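Ribosomal RNA processing protein 6 (Trypanosoma brucei brucei, PDB 4NLC) probably degrades and trims RNA from its 3' end as an exosome-associated exoribonuclease, the present chain being its catalytic core with exonuclease and HRDC domains. Local coordinates at residues D14-F20 with R264-P268; D75-E81 with V128-L134; R4-T8 with Y103-F108. The protein carries 1 engineered substitution. One frame throughout, in Å; residues are numbered along the deposited sequence.

Interaction 1: residues D14-F20 with R264-P268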
loop_
_atom_site.group_PDB
_atom_site.type_symbol
_atom_site.label_atom_id
_atom_site.label_comp_id
_atom_site.label_asym_id
_atom_site.label_seq_id
_atom_site.Cartn_x
_atom_site.Cartn_y
_atom_site.Cartn_z
ATOM N N ASP A 14 3.198 -9.505 12.778
ATOM C CA ASP A 14 4.558 -9.778 13.254
ATOM C C ASP A 14 5.463 -8.665 12.734
ATOM O O ASP A 14 5.774 -8.646 11.549
ATOM C CB ASP A 14 5.033 -11.156 12.748
ATOM C CG ASP A 14 6.363 -11.663 13.295
ATOM O OD1 ASP A 14 7.289 -10.838 13.490
ATOM O OD2 ASP A 14 6.504 -12.884 13.447
ATOM N N ASN A 15 5.891 -7.741 13.622
ATOM C CA ASN A 15 6.751 -6.609 13.255
ATOM C C ASN A 15 8.249 -6.828 13.479
ATOM O O ASN A 15 9.014 -5.871 13.353
ATOM C CB ASN A 15 6.312 -5.335 13.979
ATOM C CG ASN A 15 4.991 -4.797 13.538
ATOM O OD1 ASN A 15 4.577 -4.927 12.378
ATOM N ND2 ASN A 15 4.282 -4.223 14.479
ATOM N N SER A 16 8.670 -8.052 13.815
ATOM C CA SER A 16 10.087 -8.324 14.113
ATOM C C SER A 16 11.004 -8.191 12.895
ATOM O O SER A 16 10.525 -8.322 11.759
ATOM C CB SER A 16 10.248 -9.690 14.773
ATOM O OG SER A 16 10.148 -10.748 13.839
ATOM N N PRO A 17 12.321 -7.920 13.087
ATOM C CA PRO A 17 13.217 -7.804 11.921
ATOM C C PRO A 17 13.602 -9.185 11.380
ATOM O O PRO A 17 14.737 -9.641 11.561
ATOM C CB PRO A 17 14.424 -7.020 12.467
ATOM C CG PRO A 17 14.137 -6.761 13.924
ATOM C CD PRO A 17 13.067 -7.700 14.342
ATOM N N THR A 18 12.616 -9.871 10.782
ATOM C CA THR A 18 12.713 -11.199 10.161
ATOM C C THR A 18 12.144 -11.099 8.751
ATOM O O THR A 18 11.119 -10.445 8.579
ATOM C CB THR A 18 12.022 -12.316 10.996
ATOM O OG1 THR A 18 12.126 -13.552 10.279
ATOM C CG2 THR A 18 10.551 -12.060 11.231
ATOM N N PRO A 19 12.793 -11.690 7.721
ATOM C CA PRO A 19 12.262 -11.555 6.351
ATOM C C PRO A 19 10.793 -11.987 6.227
ATOM O O PRO A 19 10.368 -12.925 6.917
ATOM C CB PRO A 19 13.182 -12.461 5.532
ATOM C CG PRO A 19 14.448 -12.509 6.298
ATOM C CD PRO A 19 14.041 -12.483 7.738
ATOM N N PHE A 20 10.019 -11.293 5.364
ATOM C CA PHE A 20 8.603 -11.590 5.140
ATOM C C PHE A 20 8.396 -12.995 4.592
ATOM O O PHE A 20 9.044 -13.373 3.623
ATOM C CB PHE A 20 7.930 -10.516 4.235
ATOM C CG PHE A 20 6.492 -10.782 3.841
ATOM C CD1 PHE A 20 5.460 -10.648 4.767
ATOM C CD2 PHE A 20 6.166 -11.160 2.542
ATOM C CE1 PHE A 20 4.126 -10.885 4.398
ATOM C CE2 PHE A 20 4.831 -11.369 2.168
ATOM C CZ PHE A 20 3.820 -11.247 3.106
ATOM N N ARG A 264 8.033 -8.155 -4.949
ATOM C CA ARG A 264 7.666 -8.744 -3.676
ATOM C C ARG A 264 7.604 -7.704 -2.599
ATOM O O ARG A 264 8.437 -6.788 -2.553
ATOM C CB ARG A 264 8.717 -9.764 -3.233
ATOM C CG ARG A 264 8.881 -10.966 -4.119
ATOM C CD ARG A 264 10.005 -11.838 -3.592
ATOM N NE ARG A 264 11.314 -11.262 -3.882
ATOM C CZ ARG A 264 12.073 -10.640 -2.990
ATOM N NH1 ARG A 264 11.667 -10.520 -1.728
ATOM N NH2 ARG A 264 13.249 -10.143 -3.344
ATOM N N TYR A 265 6.647 -7.894 -1.685
ATOM C CA TYR A 265 6.560 -7.096 -0.491
ATOM C C TYR A 265 7.760 -7.532 0.404
ATOM O O TYR A 265 8.050 -8.726 0.533
ATOM C CB TYR A 265 5.235 -7.378 0.267
ATOM C CG TYR A 265 5.223 -6.706 1.630
ATOM C CD1 TYR A 265 5.099 -5.321 1.743
ATOM C CD2 TYR A 265 5.524 -7.425 2.784
ATOM C CE1 TYR A 265 5.233 -4.676 2.975
ATOM C CE2 TYR A 265 5.634 -6.792 4.024
ATOM C CZ TYR A 265 5.476 -5.418 4.115
ATOM O OH TYR A 265 5.557 -4.778 5.328
ATOM N N GLU A 266 8.390 -6.582 1.069
ATOM C CA GLU A 266 9.422 -6.895 2.069
ATOM C C GLU A 266 9.226 -5.981 3.253
ATOM O O GLU A 266 8.937 -4.799 3.064
ATOM C CB GLU A 266 10.861 -6.877 1.518
ATOM C CG GLU A 266 11.919 -7.457 2.462
ATOM C CD GLU A 266 11.672 -8.845 3.035
ATOM O OE1 GLU A 266 12.101 -9.833 2.403
ATOM O OE2 GLU A 266 11.055 -8.947 4.117
ATOM N N LYS A 267 9.286 -6.554 4.469
ATOM C CA LYS A 267 9.095 -5.849 5.742
ATOM C C LYS A 267 10.015 -4.630 5.856
ATOM O O LYS A 267 11.172 -4.724 5.426
ATOM C CB LYS A 267 9.426 -6.783 6.927
ATOM C CG LYS A 267 8.433 -7.897 7.210
ATOM C CD LYS A 267 8.548 -8.227 8.689
ATOM C CE LYS A 267 7.930 -9.535 9.060
ATOM N NZ LYS A 267 8.122 -9.799 10.497
ATOM N N PRO A 268 9.561 -3.505 6.472
ATOM C CA PRO A 268 10.472 -2.367 6.685
ATOM C C PRO A 268 11.770 -2.846 7.347
ATOM O O PRO A 268 11.768 -3.635 8.293
ATOM C CB PRO A 268 9.658 -1.426 7.571
ATOM C CG PRO A 268 8.241 -1.734 7.226
ATOM C CD PRO A 268 8.237 -3.227 7.060
HETATM O O HOH W 1 11.602 -5.865 9.613
HETATM O O HOH W 2 10.645 -12.076 1.993
#

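Interaction 2: residues D75-E81 with V128-L134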
loop_
_atom_site.group_PDB
_atom_site.type_symbol
_atom_site.label_atom_id
_atom_site.label_comp_id
_atom_site.label_asym_id
_atom_site.label_seq_id
_atom_site.Cartn_x
_atom_site.Cartn_y
_atom_site.Cartn_z
ATOM N N ASP A 75 -18.983 -5.744 2.852
ATOM C CA ASP A 75 -18.333 -5.809 4.147
ATOM C C ASP A 75 -18.630 -7.088 4.909
ATOM O O ASP A 75 -18.357 -7.152 6.116
ATOM C CB ASP A 75 -18.609 -4.542 4.997
ATOM C CG ASP A 75 -20.028 -4.333 5.497
ATOM O OD1 ASP A 75 -20.955 -5.006 4.976
ATOM O OD2 ASP A 75 -20.226 -3.440 6.366
ATOM N N THR A 76 -19.132 -8.129 4.212
ATOM C CA THR A 76 -19.333 -9.470 4.819
ATOM C C THR A 76 -18.695 -10.516 3.901
ATOM O O THR A 76 -18.446 -10.200 2.724
ATOM C CB THR A 76 -20.806 -9.806 5.114
ATOM O OG1 THR A 76 -21.515 -9.957 3.890
ATOM C CG2 THR A 76 -21.478 -8.800 6.012
ATOM N N VAL A 77 -18.434 -11.744 4.430
ATOM C CA VAL A 77 -17.826 -12.869 3.694
ATOM C C VAL A 77 -18.702 -13.257 2.508
ATOM O O VAL A 77 -18.178 -13.385 1.414
ATOM C CB VAL A 77 -17.517 -14.127 4.562
ATOM C CG1 VAL A 77 -16.696 -15.165 3.776
ATOM C CG2 VAL A 77 -16.793 -13.760 5.837
ATOM N N GLU A 78 -20.017 -13.464 2.739
ATOM C CA GLU A 78 -21.039 -13.863 1.741
ATOM C C GLU A 78 -21.104 -12.839 0.612
ATOM O O GLU A 78 -21.207 -13.227 -0.546
ATOM C CB GLU A 78 -22.457 -13.993 2.366
ATOM C CG GLU A 78 -22.503 -14.393 3.829
ATOM C CD GLU A 78 -22.320 -13.258 4.822
ATOM O OE1 GLU A 78 -21.311 -13.295 5.560
ATOM O OE2 GLU A 78 -23.200 -12.369 4.904
ATOM N N ASP A 79 -21.045 -11.545 0.941
ATOM C CA ASP A 79 -21.052 -10.473 -0.062
ATOM C C ASP A 79 -19.756 -10.417 -0.856
ATOM O O ASP A 79 -19.788 -10.078 -2.034
ATOM C CB ASP A 79 -21.423 -9.130 0.553
ATOM C CG ASP A 79 -22.908 -9.081 0.881
ATOM O OD1 ASP A 79 -23.714 -9.649 0.097
ATOM O OD2 ASP A 79 -23.261 -8.535 1.945
ATOM N N LEU A 80 -18.640 -10.808 -0.230
ATOM C CA LEU A 80 -17.330 -10.893 -0.875
ATOM C C LEU A 80 -17.318 -12.053 -1.884
ATOM O O LEU A 80 -16.819 -11.889 -3.003
ATOM C CB LEU A 80 -16.206 -11.044 0.175
ATOM C CG LEU A 80 -14.775 -11.121 -0.354
ATOM C CD1 LEU A 80 -14.424 -9.878 -1.196
ATOM C CD2 LEU A 80 -13.775 -11.312 0.793
ATOM N N GLU A 81 -17.867 -13.211 -1.485
ATOM C CA GLU A 81 -17.975 -14.403 -2.329
ATOM C C GLU A 81 -18.886 -14.126 -3.517
ATOM O O GLU A 81 -18.538 -14.507 -4.631
ATOM C CB GLU A 81 -18.519 -15.603 -1.523
ATOM C CG GLU A 81 -17.538 -16.077 -0.471
ATOM C CD GLU A 81 -18.037 -17.191 0.419
ATOM O OE1 GLU A 81 -19.152 -17.063 0.975
ATOM O OE2 GLU A 81 -17.291 -18.177 0.590
ATOM N N VAL A 128 -13.384 -7.584 6.273
ATOM C CA VAL A 128 -13.222 -8.932 5.684
ATOM C C VAL A 128 -11.727 -9.262 5.428
ATOM O O VAL A 128 -11.422 -10.134 4.608
ATOM C CB VAL A 128 -14.144 -9.205 4.443
ATOM C CG1 VAL A 128 -15.614 -9.045 4.816
ATOM C CG2 VAL A 128 -13.797 -8.320 3.257
ATOM N N ARG A 129 -10.807 -8.621 6.209
ATOM C CA ARG A 129 -9.357 -8.836 6.139
ATOM C C ARG A 129 -8.986 -10.302 6.076
ATOM O O ARG A 129 -8.239 -10.698 5.181
ATOM C CB ARG A 129 -8.627 -8.172 7.322
ATOM C CG ARG A 129 -7.099 -8.295 7.248
ATOM C CD ARG A 129 -6.474 -7.640 8.463
ATOM N NE ARG A 129 -5.072 -8.005 8.663
ATOM C CZ ARG A 129 -4.051 -7.405 8.057
ATOM N NH1 ARG A 129 -4.269 -6.405 7.205
ATOM N NH2 ARG A 129 -2.809 -7.791 8.298
ATOM N N ALA A 130 -9.529 -11.105 7.016
ATOM C CA ALA A 130 -9.264 -12.538 7.166
ATOM C C ALA A 130 -9.791 -13.385 6.000
ATOM O O ALA A 130 -9.369 -14.527 5.848
ATOM C CB ALA A 130 -9.875 -13.039 8.470
ATOM N N ASN A 131 -10.704 -12.824 5.180
ATOM C CA ASN A 131 -11.365 -13.539 4.084
ATOM C C ASN A 131 -10.949 -13.105 2.690
ATOM O O ASN A 131 -11.484 -13.629 1.707
ATOM C CB ASN A 131 -12.894 -13.359 4.241
ATOM C CG ASN A 131 -13.345 -13.485 5.679
ATOM O OD1 ASN A 131 -13.640 -12.500 6.364
ATOM N ND2 ASN A 131 -13.289 -14.683 6.197
ATOM N N MET A 132 -10.036 -12.136 2.585
ATOM C CA MET A 132 -9.628 -11.587 1.286
ATOM C C MET A 132 -8.973 -12.628 0.352
ATOM O O MET A 132 -9.028 -12.467 -0.866
ATOM C CB MET A 132 -8.747 -10.349 1.462
ATOM C CG MET A 132 -9.504 -9.126 1.956
ATOM S SD MET A 132 -10.806 -8.581 0.835
ATOM C CE MET A 132 -9.814 -7.779 -0.429
ATOM N N TYR A 133 -8.455 -13.738 0.926
ATOM C CA TYR A 133 -7.847 -14.845 0.179
ATOM C C TYR A 133 -8.835 -15.438 -0.847
ATOM O O TYR A 133 -8.408 -16.007 -1.857
ATOM C CB TYR A 133 -7.322 -15.926 1.137
ATOM C CG TYR A 133 -8.403 -16.698 1.872
ATOM C CD1 TYR A 133 -8.970 -17.836 1.320
ATOM C CD2 TYR A 133 -8.803 -16.329 3.152
ATOM C CE1 TYR A 133 -9.930 -18.577 2.007
ATOM C CE2 TYR A 133 -9.758 -17.067 3.855
ATOM C CZ TYR A 133 -10.342 -18.174 3.263
ATOM O OH TYR A 133 -11.299 -18.906 3.923
ATOM N N LEU A 134 -10.151 -15.268 -0.585
ATOM C CA LEU A 134 -11.244 -15.724 -1.470
ATOM C C LEU A 134 -11.244 -15.047 -2.836
ATOM O O LEU A 134 -11.917 -15.509 -3.743
ATOM C CB LEU A 134 -12.632 -15.598 -0.799
ATOM C CG LEU A 134 -12.856 -16.511 0.427
ATOM C CD1 LEU A 134 -14.122 -16.130 1.157
ATOM C CD2 LEU A 134 -12.870 -17.985 0.055
#

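Interaction 3: residues R4-T8 with Y103-F108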
loop_
_atom_site.group_PDB
_atom_site.type_symbol
_atom_site.label_atom_id
_atom_site.label_comp_id
_atom_site.label_asym_id
_atom_site.label_seq_id
_atom_site.Cartn_x
_atom_site.Cartn_y
_atom_site.Cartn_z
ATOM N N ARG A 4 -8.160 1.697 16.561
ATOM C CA ARG A 4 -7.094 0.815 16.074
ATOM C C ARG A 4 -7.630 -0.464 15.417
ATOM O O ARG A 4 -7.921 -1.423 16.126
ATOM C CB ARG A 4 -6.092 0.477 17.190
ATOM C CG ARG A 4 -5.321 1.676 17.701
ATOM C CD ARG A 4 -4.203 1.289 18.652
ATOM N NE ARG A 4 -3.100 0.587 17.981
ATOM C CZ ARG A 4 -2.080 1.174 17.357
ATOM N NH1 ARG A 4 -2.019 2.496 17.263
ATOM N NH2 ARG A 4 -1.106 0.445 16.838
ATOM N N PRO A 5 -7.736 -0.536 14.061
ATOM C CA PRO A 5 -8.271 -1.760 13.430
ATOM C C PRO A 5 -7.520 -3.058 13.760
ATOM O O PRO A 5 -8.157 -4.096 13.864
ATOM C CB PRO A 5 -8.236 -1.425 11.934
ATOM C CG PRO A 5 -8.343 0.067 11.890
ATOM C CD PRO A 5 -7.486 0.507 13.050
ATOM N N GLN A 6 -6.195 -2.983 13.997
ATOM C CA GLN A 6 -5.315 -4.119 14.345
ATOM C C GLN A 6 -5.855 -5.004 15.467
ATOM O O GLN A 6 -5.658 -6.220 15.429
ATOM C CB GLN A 6 -3.910 -3.646 14.745
ATOM C CG GLN A 6 -3.249 -2.772 13.717
ATOM C CD GLN A 6 -3.364 -1.323 14.099
ATOM O OE1 GLN A 6 -4.445 -0.732 14.088
ATOM N NE2 GLN A 6 -2.243 -0.711 14.393
ATOM N N LEU A 7 -6.539 -4.391 16.454
ATOM C CA LEU A 7 -7.120 -5.097 17.597
ATOM C C LEU A 7 -8.280 -6.036 17.180
ATOM O O LEU A 7 -8.607 -6.964 17.922
ATOM C CB LEU A 7 -7.532 -4.117 18.730
ATOM C CG LEU A 7 -6.497 -3.038 19.208
ATOM C CD1 LEU A 7 -6.923 -2.424 20.535
ATOM C CD2 LEU A 7 -5.065 -3.598 19.364
ATOM N N THR A 8 -8.872 -5.807 15.986
ATOM C CA THR A 8 -9.943 -6.623 15.402
ATOM C C THR A 8 -9.313 -7.701 14.495
ATOM O O THR A 8 -10.048 -8.516 13.933
ATOM C CB THR A 8 -10.935 -5.769 14.554
ATOM O OG1 THR A 8 -10.380 -5.512 13.255
ATOM C CG2 THR A 8 -11.359 -4.470 15.232
ATOM N N TYR A 103 -0.585 4.937 12.083
ATOM C CA TYR A 103 -0.807 4.141 13.301
ATOM C C TYR A 103 -0.677 2.653 13.044
ATOM O O TYR A 103 -1.541 1.851 13.421
ATOM C CB TYR A 103 -2.153 4.499 13.950
ATOM C CG TYR A 103 -2.232 5.945 14.387
ATOM C CD1 TYR A 103 -1.607 6.375 15.553
ATOM C CD2 TYR A 103 -2.978 6.875 13.662
ATOM C CE1 TYR A 103 -1.697 7.698 15.976
ATOM C CE2 TYR A 103 -3.097 8.197 14.091
ATOM C CZ TYR A 103 -2.439 8.607 15.240
ATOM O OH TYR A 103 -2.526 9.909 15.673
ATOM N N SER A 104 0.426 2.289 12.386
ATOM C CA SER A 104 0.796 0.934 12.019
ATOM C C SER A 104 2.258 0.941 11.589
ATOM O O SER A 104 2.688 1.836 10.831
ATOM C CB SER A 104 -0.084 0.415 10.887
ATOM O OG SER A 104 0.341 -0.877 10.495
ATOM N N TYR A 105 3.023 -0.068 12.067
ATOM C CA TYR A 105 4.439 -0.180 11.706
ATOM C C TYR A 105 4.637 -0.463 10.223
ATOM O O TYR A 105 5.293 0.314 9.542
ATOM C CB TYR A 105 5.170 -1.213 12.563
ATOM C CG TYR A 105 6.652 -1.162 12.304
ATOM C CD1 TYR A 105 7.434 -0.126 12.815
ATOM C CD2 TYR A 105 7.267 -2.102 11.481
ATOM C CE1 TYR A 105 8.792 -0.029 12.515
ATOM C CE2 TYR A 105 8.628 -2.020 11.185
ATOM C CZ TYR A 105 9.386 -0.987 11.708
ATOM O OH TYR A 105 10.728 -0.927 11.427
ATOM N N GLN A 106 4.066 -1.560 9.724
ATOM C CA GLN A 106 4.186 -1.926 8.316
ATOM C C GLN A 106 3.115 -1.253 7.491
ATOM O O GLN A 106 3.262 -1.131 6.277
ATOM C CB GLN A 106 4.090 -3.453 8.131
ATOM C CG GLN A 106 5.232 -4.251 8.786
ATOM C CD GLN A 106 5.040 -5.736 8.605
ATOM O OE1 GLN A 106 4.938 -6.254 7.487
ATOM N NE2 GLN A 106 4.895 -6.442 9.705
ATOM N N GLY A 107 2.035 -0.838 8.144
ATOM C CA GLY A 107 0.900 -0.254 7.446
ATOM C C GLY A 107 -0.074 -1.353 7.072
ATOM O O GLY A 107 0.229 -2.543 7.226
ATOM N N PHE A 108 -1.272 -0.968 6.628
ATOM C CA PHE A 108 -2.270 -1.952 6.226
ATOM C C PHE A 108 -3.259 -1.397 5.223
ATOM O O PHE A 108 -3.630 -0.229 5.291
ATOM C CB PHE A 108 -2.992 -2.608 7.444
ATOM C CG PHE A 108 -3.662 -1.663 8.419
ATOM C CD1 PHE A 108 -4.921 -1.140 8.153
ATOM C CD2 PHE A 108 -3.046 -1.326 9.624
ATOM C CE1 PHE A 108 -5.541 -0.269 9.060
ATOM C CE2 PHE A 108 -3.651 -0.437 10.517
ATOM C CZ PHE A 108 -4.903 0.071 10.239
HETATM O O HOH W 3 -4.277 1.820 13.379
#

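Interaction 1: residues D14-F20 with R264-P268
Lys-267 and Phe-20 carry a loop-to-loop contact in which a buried ammonium group and an aromatic pair join the N-terminal lead-in to strand 23-25 with the connection between helices 249-261 and 275-280. The lysine chain, stretched out beyond CG, passes alongside the Thr-18 carbonyl, with CE 3.4 Å from Thr-18 O, and delivers its NZ into the curl made by residues 14-18. There NZ donates to Asp-14 O at 2.8 Å and to Ser-16 O at 3.1 Å. It stands well above the plane of the first carbonyl, 55° out, but is only slightly tilted from that of the second. A longer salt bridge, 3.3 Å from NZ to Asp-14 OD1, gives the buried charge a carboxylate partner. The curl itself is an Asx turn run into an inverse gamma turn centred on Pro-17: Asp-14 OD1 takes both the backbone N and the hydroxyl of Ser-16, and Ser-16 O accepts from Thr-18 N as well as from the lysine. Next door, Glu-266 folds back at chi2 (52°), bringing OE2 to Phe-20 N at 2.9 Å, in a nearly straight bond that uses the syn lone pair. The same oxygen receives Lys-267 N on its anti side, which fixes the carboxylate between the two loops. Its other oxygen, OE1, shares a water with Phe-20 O. The Phe-20 ring offers a face to the edge of Tyr-265 in a T-shaped pair, planes 87° apart and centroids separated by 5.0 Å; Tyr-265 CD2 points at the middle of that face. The tyrosine hydroxyl bonds to Gln-106, while Asn-15 turns away from this contact to Gln-106 and Asp-310.

Interaction 2: residues D75-E81 with V128-L134
Leu-80 lays its CD2 methyl against the backbone carbonyl of Asn-131, 3.4 Å from Asn-131 O, and the same methyl reaches Val-128 CG2 at 3.9 Å and Met-132 SD at 4.0 Å. With CG anti to the backbone N (chi1 -179°), the leucine turns its CD2 branch toward the 3-10 segment. A helical turn earlier, Val-77 sets CG2 over the flat of the Asn-131 amide; its distance to Asn-131 OD1 is 3.4 Å, and the carbon and nitrogen of the amide are scarcely farther, so the methyl rests on the whole group rather than on one atom. Here the exonuclease domain, of the RNase H-like class, packs the helix that follows edge strand 71-74 against the 3-10 segment that follows the neighbouring parallel strand 120-123. Val-74 and Val-123 of those strands also touch Leu-80, and Val-123 meets Val-128 and Met-132 as well. At the beginning of the helix Val-128 pushes CG1 against the backbone, 3.5 Å from Thr-76 C and close to Asp-75 O. Thr-76 is the N-cap: its OG1 accepts a weak capping bond from Asp-79 N at 3.4 Å and donates to Asp-79 OD2, tying the first turn together just where the valine leans on it. Farther along the helix, Leu-134 rests CD1 against two residues one turn apart, 3.8 Å from both Val-77 CG1 and Glu-81 CG, so that the aliphatic part of the glutamate extends the apolar surface.

Interaction 3: residues R4-T8 with Y103-F108
Tyr-103 meets the N-terminal 3-10 turn through its carbonyl, which takes Gln-6 NE2 at 2.8 Å in a weak bond, bent to 127° at the hydrogen. A water reinforces the link by donating to both Gln-6 OE1 and Tyr-103 O, each at 2.7 Å, so both ends of the amide are engaged. Gln-6 reaches this spot because its chain bends at chi2 (100°); NE2 also has a weak bond to Asp-310. The guanidinium of Arg-4 comes up beside Tyr-103, its NH1 3.9 Å from Tyr-103 CB, though its main partner is Asp-311 in a salt bridge. Ser-104 then turns its OG to Gly-107 N at 2.9 Å, an ST motif that holds the loop in shape; at the backbone angles of Gly-107 a CB would be jammed against the carbonyl O of Gln-106. Phe-108 closes the contact: its CZ lies 3.8 Å from Pro-5 CG, and its CE2 is 3.7 Å from Gln-6 CD, with amide and ring planes inclined at 46°. From Phe-108 the chain enters strand 108-115 of the central sheet, bonded through its backbone to His-100 at the end of strand 92-100, while the loop before it reaches helix 289-309 through Tyr-105 and Asp-303, and helix 152-162 through Gln-106 O and Lys-160.

Overall arrangement
From the N terminus, residues 4-8 first settle on 103-108 (interaction 3), closing a loop that takes in strands 71-74 and 92-100 of the central sheet. A few residues on, 14-20 meets 264-268 (interaction 1), a far longer loop that encloses the whole central sheet and many of its helices. The two cross along the chain and touch in space, Gln-106 bonding to both Asn-15 and Tyr-265. Interaction 2, joining helix 77-87 to the 3-10 segment after strand 120-123, is nested inside interaction 1 without touching it and crosses interaction 3, meeting it where Arg-129 packs on Phe-108. The N-terminal segment is thereby fastened to the sheet and to the connection leading to helix 275-280.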